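Local coordinates for obscurin (Homo sapiens, PDB 2YZ8), which is a giant muscle protein that probably acts as a structural and signalling scaffold of the sarcomere, built largely of immunoglobulin-like domains such as this one, at residues 30-35 / 61-66; 68-73 / 89-94. One frame throughout, in Å; residues are numbered along the deposited sequence.

Contact 1. Residues 30-35 / 61-66; sequences CVLSSV and AMLELV
Cys30 and Leu63 pair through both of their backbone amides: Cys30 N donates to Leu63 O at 3.0 Å, and Leu63 N returns a shorter bond to Cys30 O at 2.8 Å. A third bond, from Leu32 N to Ala61 O (2.9 Å), is nearly straight, with 172° at the hydrogen. The same Ala61 O also receives a CA-H...O contact from Val31 CA, so one carbonyl is approached from two successive residues of the strand. This pairing joins the two central strands of one sheet of the immunoglobulin I-set sandwich, 26-32 and 62-67. On the interior face, Cys30 SG lies 3.9 Å from Leu63 CB, its chi1 of 61° setting it between the backbone N and the carbonyl carbon. Leu32, just beyond, crosses Leu63 obliquely, with Leu63 CD1 reaching Leu32 CG at 3.7 Å. Phe11 packs on all three of these side chains, and Trp41 of the facing sheet touches Cys30 and Leu63. On the other face Val31 CG2 meets the selenium of selenomethionine Met62 at 4.3 Å. Where the strands part, Ala61 CB rests 3.4 Å from Leu32 O, while Val35 CG2 approaches Ala61 N.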
loop_
_atom_site.group_PDB
_atom_site.type_symbol
_atom_site.label_atom_id
_atom_site.label_comp_id
_atom_site.label_asym_id
_atom_site.label_seq_id
_atom_site.Cartn_x
_atom_site.Cartn_y
_atom_site.Cartn_z
ATOM N N CYS A 30 -4.735 0.154 4.933
ATOM C CA CYS A 30 -6.087 0.690 4.797
ATOM C C CYS A 30 -7.115 -0.338 5.259
ATOM O O CYS A 30 -6.763 -1.477 5.581
ATOM C CB CYS A 30 -6.372 1.178 3.367
ATOM S SG CYS A 30 -6.252 -0.085 2.080
ATOM N N VAL A 31 -8.382 0.068 5.318
ATOM C CA VAL A 31 -9.434 -0.788 5.878
ATOM C C VAL A 31 -10.695 -0.781 5.014
ATOM O O VAL A 31 -11.149 0.278 4.576
ATOM C CB VAL A 31 -9.803 -0.355 7.324
ATOM C CG1 VAL A 31 -10.844 -1.288 7.921
ATOM C CG2 VAL A 31 -8.569 -0.311 8.221
ATOM N N LEU A 32 -11.246 -1.969 4.772
ATOM C CA LEU A 32 -12.503 -2.132 4.038
ATOM C C LEU A 32 -13.703 -2.120 4.989
ATOM O O LEU A 32 -13.548 -2.337 6.193
ATOM C CB LEU A 32 -12.498 -3.465 3.273
ATOM C CG LEU A 32 -11.475 -3.698 2.162
ATOM C CD1 LEU A 32 -11.315 -5.207 1.903
ATOM C CD2 LEU A 32 -11.849 -2.954 0.889
ATOM N N SER A 33 -14.895 -1.891 4.437
ATOM C CA SER A 33 -16.145 -1.874 5.221
ATOM C C SER A 33 -16.661 -3.271 5.566
ATOM O O SER A 33 -17.556 -3.423 6.406
ATOM C CB SER A 33 -17.231 -1.073 4.494
ATOM O OG SER A 33 -17.443 -1.570 3.186
ATOM N N SER A 34 -16.115 -4.282 4.895
ATOM C CA SER A 34 -16.335 -5.674 5.278
ATOM C C SER A 34 -15.187 -6.544 4.769
ATOM O O SER A 34 -14.352 -6.087 3.988
ATOM C CB SER A 34 -17.700 -6.188 4.791
ATOM O OG SER A 34 -17.837 -6.077 3.391
ATOM N N VAL A 35 -15.137 -7.788 5.229
ATOM C CA VAL A 35 -14.090 -8.713 4.809
ATOM C C VAL A 35 -14.361 -9.133 3.368
ATOM O O VAL A 35 -15.283 -9.904 3.099
ATOM C CB VAL A 35 -14.002 -9.944 5.743
ATOM C CG1 VAL A 35 -12.861 -10.864 5.318
ATOM C CG2 VAL A 35 -13.805 -9.501 7.188
ATOM N N ALA A 61 -10.735 -7.260 7.485
ATOM C CA ALA A 61 -10.959 -6.056 6.688
ATOM C C ALA A 61 -9.714 -5.159 6.602
ATOM O O ALA A 61 -9.680 -4.208 5.805
ATOM C CB ALA A 61 -12.139 -5.279 7.241
HETATM N N MSE A 62 -8.701 -5.460 7.413
HETATM C CA MSE A 62 -7.439 -4.715 7.389
HETATM C C MSE A 62 -6.572 -5.170 6.216
HETATM O O MSE A 62 -6.296 -6.368 6.046
HETATM C CB MSE A 62 -6.653 -4.876 8.697
HETATM C CG MSE A 62 -7.477 -5.092 9.966
HETATM SE SE MSE A 62 -7.955 -3.506 11.009
HETATM C CE MSE A 62 -8.519 -4.403 12.623
ATOM N N LEU A 63 -6.129 -4.200 5.424
ATOM C CA LEU A 63 -5.277 -4.447 4.267
ATOM C C LEU A 63 -3.910 -3.812 4.478
ATOM O O LEU A 63 -3.799 -2.718 5.029
ATOM C CB LEU A 63 -5.919 -3.878 2.999
ATOM C CG LEU A 63 -7.261 -4.475 2.565
ATOM C CD1 LEU A 63 -7.869 -3.604 1.485
ATOM C CD2 LEU A 63 -7.103 -5.914 2.092
ATOM N N GLU A 64 -2.873 -4.504 4.023
ATOM C CA GLU A 64 -1.506 -4.093 4.300
ATOM C C GLU A 64 -0.603 -4.387 3.097
ATOM O O GLU A 64 -0.635 -5.491 2.542
ATOM C CB GLU A 64 -1.026 -4.841 5.544
ATOM C CG GLU A 64 0.375 -4.521 6.013
ATOM C CD GLU A 64 0.792 -5.360 7.212
ATOM O OE1 GLU A 64 2.005 -5.596 7.380
ATOM O OE2 GLU A 64 -0.091 -5.784 7.988
ATOM N N LEU A 65 0.185 -3.391 2.699
ATOM C CA LEU A 65 1.239 -3.569 1.698
ATOM C C LEU A 65 2.589 -3.271 2.332
ATOM O O LEU A 65 2.818 -2.178 2.858
ATOM C CB LEU A 65 1.034 -2.660 0.471
ATOM C CG LEU A 65 2.187 -2.593 -0.548
ATOM C CD1 LEU A 65 2.247 -3.848 -1.419
ATOM C CD2 LEU A 65 2.108 -1.337 -1.415
ATOM N N VAL A 66 3.479 -4.251 2.275
ATOM C CA VAL A 66 4.822 -4.088 2.789
ATOM C C VAL A 66 5.759 -3.887 1.604
ATOM O O VAL A 66 5.803 -4.703 0.683
ATOM C CB VAL A 66 5.257 -5.291 3.671
ATOM C CG1 VAL A 66 6.615 -5.032 4.305
ATOM C CG2 VAL A 66 4.223 -5.546 4.757
#

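Contact 2. Residues 68-73 / 89-94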
loop_
_atom_site.group_PDB
_atom_site.type_symbol
_atom_site.label_atom_id
_atom_site.label_comp_id
_atom_site.label_asym_id
_atom_site.label_seq_id
_atom_site.Cartn_x
_atom_site.Cartn_y
_atom_site.Cartn_z
ATOM N N ARG A 68 9.511 -3.737 0.961
ATOM C CA ARG A 68 10.765 -4.092 1.616
ATOM C C ARG A 68 11.964 -3.430 0.934
ATOM O O ARG A 68 11.855 -2.962 -0.202
ATOM C CB ARG A 68 10.920 -5.613 1.672
ATOM C CG ARG A 68 9.977 -6.269 2.675
ATOM C CD ARG A 68 9.964 -7.779 2.557
ATOM N NE ARG A 68 9.136 -8.222 1.440
ATOM C CZ ARG A 68 8.521 -9.396 1.377
ATOM N NH1 ARG A 68 8.617 -10.265 2.375
ATOM N NH2 ARG A 68 7.796 -9.699 0.312
ATOM N N ASN A 69 13.092 -3.385 1.644
ATOM C CA ASN A 69 14.330 -2.759 1.155
ATOM C C ASN A 69 14.097 -1.393 0.494
ATOM O O ASN A 69 14.432 -1.189 -0.682
ATOM C CB ASN A 69 15.087 -3.705 0.208
ATOM C CG ASN A 69 15.540 -4.992 0.890
ATOM O OD1 ASN A 69 14.744 -5.708 1.496
ATOM N ND2 ASN A 69 16.830 -5.297 0.777
ATOM N N LEU A 70 13.522 -0.464 1.257
ATOM C CA LEU A 70 13.169 0.853 0.729
ATOM C C LEU A 70 14.351 1.609 0.133
ATOM O O LEU A 70 15.387 1.790 0.785
ATOM C CB LEU A 70 12.494 1.722 1.794
ATOM C CG LEU A 70 10.966 1.721 1.878
ATOM C CD1 LEU A 70 10.553 2.762 2.889
ATOM C CD2 LEU A 70 10.316 2.014 0.529
ATOM N N ARG A 71 14.167 2.029 -1.115
ATOM C CA ARG A 71 15.102 2.876 -1.836
ATOM C C ARG A 71 14.337 4.155 -2.182
ATOM O O ARG A 71 13.107 4.138 -2.177
ATOM C CB ARG A 71 15.526 2.190 -3.131
ATOM C CG ARG A 71 16.189 0.830 -2.988
ATOM C CD ARG A 71 16.119 0.085 -4.316
ATOM N NE ARG A 71 14.731 -0.172 -4.707
ATOM C CZ ARG A 71 14.327 -0.443 -5.946
ATOM N NH1 ARG A 71 15.197 -0.491 -6.947
ATOM N NH2 ARG A 71 13.041 -0.662 -6.185
ATOM N N PRO A 72 15.048 5.264 -2.496
ATOM C CA PRO A 72 14.337 6.472 -2.947
ATOM C C PRO A 72 13.434 6.256 -4.174
ATOM O O PRO A 72 12.401 6.912 -4.292
ATOM C CB PRO A 72 15.470 7.451 -3.292
ATOM C CG PRO A 72 16.653 6.971 -2.524
ATOM C CD PRO A 72 16.509 5.474 -2.440
ATOM N N GLN A 73 13.828 5.350 -5.068
ATOM C CA GLN A 73 13.052 5.012 -6.272
ATOM C C GLN A 73 11.737 4.302 -5.960
ATOM O O GLN A 73 10.895 4.146 -6.850
ATOM C CB GLN A 73 13.862 4.111 -7.217
ATOM C CG GLN A 73 15.133 4.717 -7.770
ATOM C CD GLN A 73 16.386 4.249 -7.049
ATOM O OE1 GLN A 73 17.461 4.184 -7.645
ATOM N NE2 GLN A 73 16.259 3.931 -5.766
ATOM N N ALA A 89 -2.439 7.147 -1.553
ATOM C CA ALA A 89 -1.596 8.042 -0.753
ATOM C C ALA A 89 -0.164 8.033 -1.294
ATOM O O ALA A 89 0.162 7.242 -2.176
ATOM C CB ALA A 89 -1.621 7.618 0.721
ATOM N N THR A 90 0.695 8.893 -0.757
ATOM C CA THR A 90 2.086 8.921 -1.195
ATOM C C THR A 90 3.049 8.417 -0.129
ATOM O O THR A 90 2.840 8.612 1.072
ATOM C CB THR A 90 2.548 10.326 -1.636
ATOM O OG1 THR A 90 2.399 11.241 -0.548
ATOM C CG2 THR A 90 1.745 10.814 -2.832
ATOM N N LEU A 91 4.110 7.775 -0.595
ATOM C CA LEU A 91 5.208 7.357 0.249
ATOM C C LEU A 91 6.404 8.258 -0.018
ATOM O O LEU A 91 6.855 8.368 -1.155
ATOM C CB LEU A 91 5.558 5.897 -0.052
ATOM C CG LEU A 91 6.834 5.262 0.518
ATOM C CD1 LEU A 91 6.909 5.355 2.042
ATOM C CD2 LEU A 91 6.911 3.809 0.066
ATOM N N THR A 92 6.897 8.916 1.026
ATOM C CA THR A 92 8.099 9.745 0.929
ATOM C C THR A 92 9.249 8.989 1.583
ATOM O O THR A 92 9.109 8.468 2.692
ATOM C CB THR A 92 7.886 11.139 1.587
ATOM O OG1 THR A 92 6.849 11.832 0.888
ATOM C CG2 THR A 92 9.161 12.000 1.546
ATOM N N VAL A 93 10.378 8.909 0.880
ATOM C CA VAL A 93 11.558 8.226 1.407
ATOM C C VAL A 93 12.623 9.253 1.758
ATOM O O VAL A 93 12.967 10.115 0.937
ATOM C CB VAL A 93 12.087 7.148 0.425
ATOM C CG1 VAL A 93 13.398 6.527 0.937
ATOM C CG2 VAL A 93 11.024 6.062 0.229
ATOM N N THR A 94 13.118 9.175 2.994
ATOM C CA THR A 94 14.126 10.113 3.503
ATOM C C THR A 94 15.482 9.421 3.545
ATOM O O THR A 94 15.594 8.281 4.020
ATOM C CB THR A 94 13.735 10.615 4.912
ATOM O OG1 THR A 94 12.467 11.280 4.842
ATOM C CG2 THR A 94 14.773 11.581 5.478
#
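Leu70 and Val93 carry this meeting between the loop that follows strand 62-67 and the last strand of the immunoglobulin sandwich, 85-94. The loop passes from one sheet of the fold to the other, and here it packs against the C-terminal half of strand 85-94 through apolar side chains and backbone atoms alone. Leu91 and Val93, two residues apart on the strand, both point toward the loop, whereas Thr92 between them points away.

Leu70 answers both with a single methyl. Its CD2 lies 3.9 Å from Leu91 CD2, and the two leucine side chains lie aslant rather than parallel. In Leu91 a chi1 of 169° sets CG anti to the backbone N and beside the carbonyl carbon, and CD2 is the branch that meets Leu70. Leu70 CD2 also approaches Val93 CG2 at 4.1 Å, again at a slant. Val20 and Ala26 each touch both leucines, so that they belong to the apolar filling between the sheets.

Both methyls of Val93 lie against Arg71 O. CG2, anti to the carbonyl carbon of its own residue, comes within 3.7 Å of that oxygen and also meets Leu70 CD2, while CG1 lies 4.0 Å from Pro72 CA as well. An alanine here would remove both methyls and would probably leave Leu70 CD2 without its valine neighbour and a gap against Arg71 O, with only CB still near Pro72 CA.

Arg71 takes part through its backbone, for its side chain starts out away from the strand, and its NH2 forms a salt bridge with Asp74 OD1. The branched end of the valine thus faces this one oxygen: besides CG2, CG1 of Val93 stands 3.9 Å from Arg71 O.

In the fold
Followed from the N terminus, the chain lays down strands 11-13 and 18-21 before strand 26-32 leads into contact 1. That contact closes a loop of 25 residues, which visits the facing sheet through strands 40-43 and 46-47 and returns by strand 54-59. Contact 2 opens almost at once, as segment 68-73 begins just beyond 61-66, and closes a shorter loop of 15 residues containing strand 76-82. The two loops follow in series, neither nested nor crossed. Their centres lie 21 Å apart, on opposite sides of the chain's centre. Contact 1 joins neighbouring strands within one sheet; contact 2 ties the connection between the sheets to strand 85-94 of the other.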